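Local coordinates for transcriptional regulator, MarR family (Neisseria meningitidis serogroup B, PDB 3G3Z), which probably binds DNA as a MarR-family transcription factor, pairing two copies of one chain through their terminal helices and regulating transcription, at the interface of chains A and B. Sequence-based numbering; all coordinates share one arbitrary frame. Chains: chain A/B, Transcriptional regulator, MarR family.

Contact 1 and contact 2 lie about 29 Å apart, measured between the centres of their C-alpha atoms. They are largely two-fold twins. In contact 1 the last helix of chain B meets A:Phe109 and A:Val113. In contact 2 the last helix of chain A meets B:Phe109 and B:Val113. Each patch also takes in other residues: A:Val19, A:Trp23 and A:Gln26 in contact 1, and A:Leu6, A:Leu132, A:Val135 and B:Lys112 in contact 2. The reciprocal packing of the last helices at both ends fits the dimer typical of MarR proteins, joined through helices near the two chain termini.

Contact 1: the interface of chains A and B. Residues chain A 19, 23, 26, 109, 113; chain B 136, 139-140.
The ring of A:Phe109 meets B:Thr139, B:Met136 and B:Ile140 along its rim, while its faces are covered from its own chain. A:Trp23 CD1 lies over the centre of one face, 3.3 Å above the plane. The two rings are nearly parallel, and A:Phe109 CD2 lies 3.7 Å above the A:Trp23 ring plane, offset toward its rim. A:Val113 CG2 lies over the centre of the opposite face of A:Phe109. The A:Phe109 ring is thus sandwiched, and its rim points at helix 119-143 of chain B. At that edge, in the ring plane, lies the carbonyl oxygen of B:Met136, O, 3.9 Å from A:Phe109 CZ. B:Thr139 brings its methyl to the same rim, with B:Thr139 CG2 at 3.7 Å from A:Phe109 CD1. B:Ile140 reaches the neighbouring part of the rim with CG1.

B:Met136 is a selenomethionine. Its chain bends at chi3 (-29°), with the terminal methyl turned toward helix 5-25 of chain A. B:Met136 CE meets A:Val19 CG1 at 3.5 Å, and B:Met136 CB lies on the same methyl. B:Met136 CG touches both methyls of A:Val113, 3.8 Å from A:Val113 CG2. This one side chain therefore spans from A:Val19 to A:Val113.

B:Ile140 extends the apolar surface toward A:Val19 and A:Trp23. Its CG1 stands anti to the carbonyl carbon (chi1 -69°) and carries CD1 toward helix 5-25. B:Ile140 CD1 packs on A:Val19 CG1 at 3.6 Å. It also reaches A:Trp23 CB. A:Gln26 lies more loosely beside B:Ile140 CG2.

The patch seats the last helix of chain B against helices 5-25 and 93-117 of chain A. It probably helps hold the dimer together.

Contact 2: the interface of chains A and B. Residues chain A 6, 132, 135-136, 139-140; chain B 109, 112-113.
B:Phe109 points its ring rim at the helix 119-142 of chain A, and its side chain crosses that of A:Met136 at a slant. The ring tip, B:Phe109 CZ, meets A:Met136 CG at 3.7 Å. The carbonyl oxygen of A:Met136 lies at the ring edge, in its plane. B:Val113 CG2 sits over the centre of one face of the B:Phe109 ring, 3.6 Å above it, and helps fix how the ring is turned. A:Leu6 meets the ring at its rim, beside CD2, with the two side chains at about a right angle. A:Leu6 CD2 is 3.9 Å from B:Phe109 CD2. A:Ile140 CG1 and A:Thr139 CB both approach B:Phe109 CE1.

A:Met136 is a selenomethionine with CG anti to its carbonyl carbon (chi1 -66°). That turn brings CG between two partners, the ring and B:Val113. B:Val113 CG2 lies 3.7 Å from A:Met136 CG. B:Val113 CG1 instead faces A:Leu132 CD2, and these two side chains cross at about a right angle. A:Val135 packs against the backbone of chain B, with A:Val135 CG1 3.6 Å from B:Val113 CA.

A:Thr139 has two roles. Its hydroxyl, A:Thr139 OG1, donates to A:Val135 O, one turn earlier, at 2.8 Å. The donor stands 41° out of the carbonyl plane. This bond helps hold the side chain so that the methyl faces chain B. A:Thr139 CG2 touches the aliphatic part of B:Lys112 at B:Lys112 CD, 3.6 Å away. The B:Lys112 chain bends near its end, and this folds it along the methyl.

In the fold, the patch joins the last helix of chain A, with A:Leu6 from the start of helix 5-25, to the C-terminal part of helix 93-114 of chain B. It is part of the probable dimer interface.

Contact 1: the interface of chains A and B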
loop_
_atom_site.group_PDB
_atom_site.type_symbol
_atom_site.label_atom_id
_atom_site.label_comp_id
_atom_site.label_asym_id
_atom_site.label_seq_id
_atom_site.Cartn_x
_atom_site.Cartn_y
_atom_site.Cartn_z
ATOM N N VAL A 19 1.130 -7.208 -2.137
ATOM C CA VAL A 19 1.920 -8.429 -2.248
ATOM C C VAL A 19 2.834 -8.583 -1.037
ATOM O O VAL A 19 3.048 -9.695 -0.566
ATOM C CB VAL A 19 2.704 -8.495 -3.601
ATOM C CG1 VAL A 19 3.631 -9.690 -3.646
ATOM C CG2 VAL A 19 1.717 -8.582 -4.777
ATOM N N TRP A 23 2.703 -11.677 1.597
ATOM C CA TRP A 23 3.855 -12.389 2.141
ATOM C C TRP A 23 3.809 -12.424 3.675
ATOM O O TRP A 23 3.992 -13.479 4.276
ATOM C CB TRP A 23 5.183 -11.788 1.665
ATOM C CG TRP A 23 6.319 -12.493 2.279
ATOM C CD1 TRP A 23 6.881 -13.665 1.859
ATOM C CD2 TRP A 23 7.011 -12.123 3.479
ATOM N NE1 TRP A 23 7.899 -14.030 2.704
ATOM C CE2 TRP A 23 7.993 -13.106 3.711
ATOM C CE3 TRP A 23 6.896 -11.057 4.376
ATOM C CZ2 TRP A 23 8.859 -13.049 4.805
ATOM C CZ3 TRP A 23 7.755 -11.001 5.456
ATOM C CH2 TRP A 23 8.721 -11.985 5.662
ATOM N N GLN A 26 1.456 -14.921 4.942
ATOM C CA GLN A 26 1.971 -16.287 4.796
ATOM C C GLN A 26 2.894 -16.701 5.937
ATOM O O GLN A 26 3.275 -17.879 6.029
ATOM C CB GLN A 26 2.672 -16.489 3.439
ATOM C CG GLN A 26 1.747 -16.364 2.219
ATOM C CD GLN A 26 0.540 -17.292 2.285
ATOM O OE1 GLN A 26 0.657 -18.508 2.115
ATOM N NE2 GLN A 26 -0.624 -16.721 2.546
ATOM N N PHE A 109 13.158 -14.417 1.824
ATOM C CA PHE A 109 12.340 -13.695 0.827
ATOM C C PHE A 109 13.127 -12.568 0.171
ATOM O O PHE A 109 13.088 -12.395 -1.046
ATOM C CB PHE A 109 11.072 -13.127 1.480
ATOM C CG PHE A 109 10.012 -12.683 0.492
ATOM C CD1 PHE A 109 9.457 -13.585 -0.412
ATOM C CD2 PHE A 109 9.544 -11.386 0.498
ATOM C CE1 PHE A 109 8.480 -13.199 -1.308
ATOM C CE2 PHE A 109 8.540 -10.973 -0.392
ATOM C CZ PHE A 109 8.011 -11.883 -1.303
ATOM N N VAL A 113 14.047 -12.281 -3.859
ATOM C CA VAL A 113 13.409 -11.241 -4.658
ATOM C C VAL A 113 14.468 -10.358 -5.309
ATOM O O VAL A 113 14.441 -10.118 -6.521
ATOM C CB VAL A 113 12.387 -10.427 -3.817
ATOM C CG1 VAL A 113 11.959 -9.164 -4.532
ATOM C CG2 VAL A 113 11.169 -11.292 -3.491
HETATM N N MSE B 136 8.047 -11.324 -6.569
HETATM C CA MSE B 136 7.450 -11.474 -5.256
HETATM C C MSE B 136 6.299 -12.478 -5.274
HETATM O O MSE B 136 6.237 -13.353 -4.410
HETATM C CB MSE B 136 6.986 -10.115 -4.713
HETATM C CG MSE B 136 8.116 -9.146 -4.345
HETATM SE SE MSE B 136 7.483 -7.331 -3.880
HETATM C CE MSE B 136 5.880 -7.290 -4.960
ATOM N N THR B 139 7.714 -16.085 -5.921
ATOM C CA THR B 139 8.381 -16.590 -4.713
ATOM C C THR B 139 7.349 -17.003 -3.664
ATOM O O THR B 139 7.519 -18.014 -2.973
ATOM C CB THR B 139 9.356 -15.524 -4.113
ATOM O OG1 THR B 139 10.203 -15.004 -5.144
ATOM C CG2 THR B 139 10.226 -16.105 -3.001
ATOM N N ILE B 140 6.282 -16.216 -3.555
ATOM C CA ILE B 140 5.161 -16.539 -2.678
ATOM C C ILE B 140 4.449 -17.824 -3.134
ATOM O O ILE B 140 4.145 -18.687 -2.304
ATOM C CB ILE B 140 4.167 -15.348 -2.558
ATOM C CG1 ILE B 140 4.806 -14.191 -1.777
ATOM C CG2 ILE B 140 2.867 -15.773 -1.884
ATOM C CD1 ILE B 140 4.100 -12.857 -1.962
#

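Contact 2: the interface of chains A and B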
loop_
_atom_site.group_PDB
_atom_site.type_symbol
_atom_site.label_atom_id
_atom_site.label_comp_id
_atom_site.label_asym_id
_atom_site.label_seq_id
_atom_site.Cartn_x
_atom_site.Cartn_y
_atom_site.Cartn_z
ATOM N N LEU A 6 -0.142 8.958 -13.142
ATOM C CA LEU A 6 -0.617 8.836 -11.775
ATOM C C LEU A 6 -1.387 7.539 -11.602
ATOM O O LEU A 6 -1.258 6.861 -10.583
ATOM C CB LEU A 6 -1.513 10.033 -11.447
ATOM C CG LEU A 6 -1.680 10.617 -10.036
ATOM C CD1 LEU A 6 -3.144 10.588 -9.570
ATOM C CD2 LEU A 6 -0.715 10.019 -9.005
ATOM N N LEU A 132 9.247 10.682 -5.991
ATOM C CA LEU A 132 7.810 10.776 -6.219
ATOM C C LEU A 132 7.077 11.113 -4.925
ATOM O O LEU A 132 6.285 12.037 -4.904
ATOM C CB LEU A 132 7.266 9.493 -6.842
ATOM C CG LEU A 132 7.597 9.335 -8.327
ATOM C CD1 LEU A 132 7.514 7.870 -8.749
ATOM C CD2 LEU A 132 6.705 10.210 -9.200
ATOM N N VAL A 135 7.671 14.861 -4.002
ATOM C CA VAL A 135 6.893 15.802 -4.827
ATOM C C VAL A 135 5.414 15.735 -4.472
ATOM O O VAL A 135 4.746 16.769 -4.340
ATOM C CB VAL A 135 7.046 15.514 -6.346
ATOM C CG1 VAL A 135 6.271 16.527 -7.155
ATOM C CG2 VAL A 135 8.506 15.544 -6.760
HETATM N N MSE A 136 4.916 14.513 -4.315
HETATM C CA MSE A 136 3.526 14.298 -3.947
HETATM C C MSE A 136 3.198 14.951 -2.617
HETATM O O MSE A 136 2.187 15.636 -2.523
HETATM C CB MSE A 136 3.193 12.812 -3.881
HETATM C CG MSE A 136 3.249 12.112 -5.202
HETATM SE SE MSE A 136 3.156 10.172 -4.991
HETATM C CE MSE A 136 4.093 9.959 -3.315
ATOM N N THR A 139 3.224 18.797 -3.043
ATOM C CA THR A 139 2.109 19.277 -3.869
ATOM C C THR A 139 0.792 19.261 -3.091
ATOM O O THR A 139 -0.003 20.204 -3.180
ATOM C CB THR A 139 1.975 18.439 -5.160
ATOM O OG1 THR A 139 3.216 18.477 -5.873
ATOM C CG2 THR A 139 0.871 18.982 -6.070
ATOM N N ILE A 140 0.576 18.183 -2.335
ATOM C CA ILE A 140 -0.578 18.045 -1.445
ATOM C C ILE A 140 -0.554 19.143 -0.371
ATOM O O ILE A 140 -1.600 19.715 -0.037
ATOM C CB ILE A 140 -0.609 16.649 -0.778
ATOM C CG1 ILE A 140 -0.856 15.544 -1.818
ATOM C CG2 ILE A 140 -1.667 16.584 0.333
ATOM C CD1 ILE A 140 -0.503 14.139 -1.318
ATOM N N PHE B 109 -2.379 16.913 -10.776
ATOM C CA PHE B 109 -1.476 16.292 -9.797
ATOM C C PHE B 109 -0.441 15.441 -10.517
ATOM O O PHE B 109 0.735 15.497 -10.187
ATOM C CB PHE B 109 -2.279 15.440 -8.800
ATOM C CG PHE B 109 -1.470 14.888 -7.637
ATOM C CD1 PHE B 109 -0.878 15.740 -6.693
ATOM C CD2 PHE B 109 -1.349 13.507 -7.455
ATOM C CE1 PHE B 109 -0.147 15.226 -5.605
ATOM C CE2 PHE B 109 -0.619 12.981 -6.366
ATOM C CZ PHE B 109 -0.022 13.851 -5.434
ATOM N N LYS B 112 2.320 17.846 -12.264
ATOM C CA LYS B 112 3.260 18.392 -11.284
ATOM C C LYS B 112 4.189 17.293 -10.797
ATOM O O LYS B 112 5.401 17.483 -10.711
ATOM C CB LYS B 112 2.536 18.990 -10.077
ATOM C CG LYS B 112 1.447 19.977 -10.409
ATOM C CD LYS B 112 1.011 20.721 -9.163
ATOM C CE LYS B 112 -0.488 21.005 -9.160
ATOM N NZ LYS B 112 -1.300 19.764 -8.931
ATOM N N VAL B 113 3.606 16.135 -10.512
ATOM C CA VAL B 113 4.298 15.054 -9.824
ATOM C C VAL B 113 5.415 14.417 -10.664
ATOM O O VAL B 113 6.493 14.127 -10.140
ATOM C CB VAL B 113 3.282 14.013 -9.274
ATOM C CG1 VAL B 113 3.911 12.641 -9.066
ATOM C CG2 VAL B 113 2.659 14.532 -7.978
#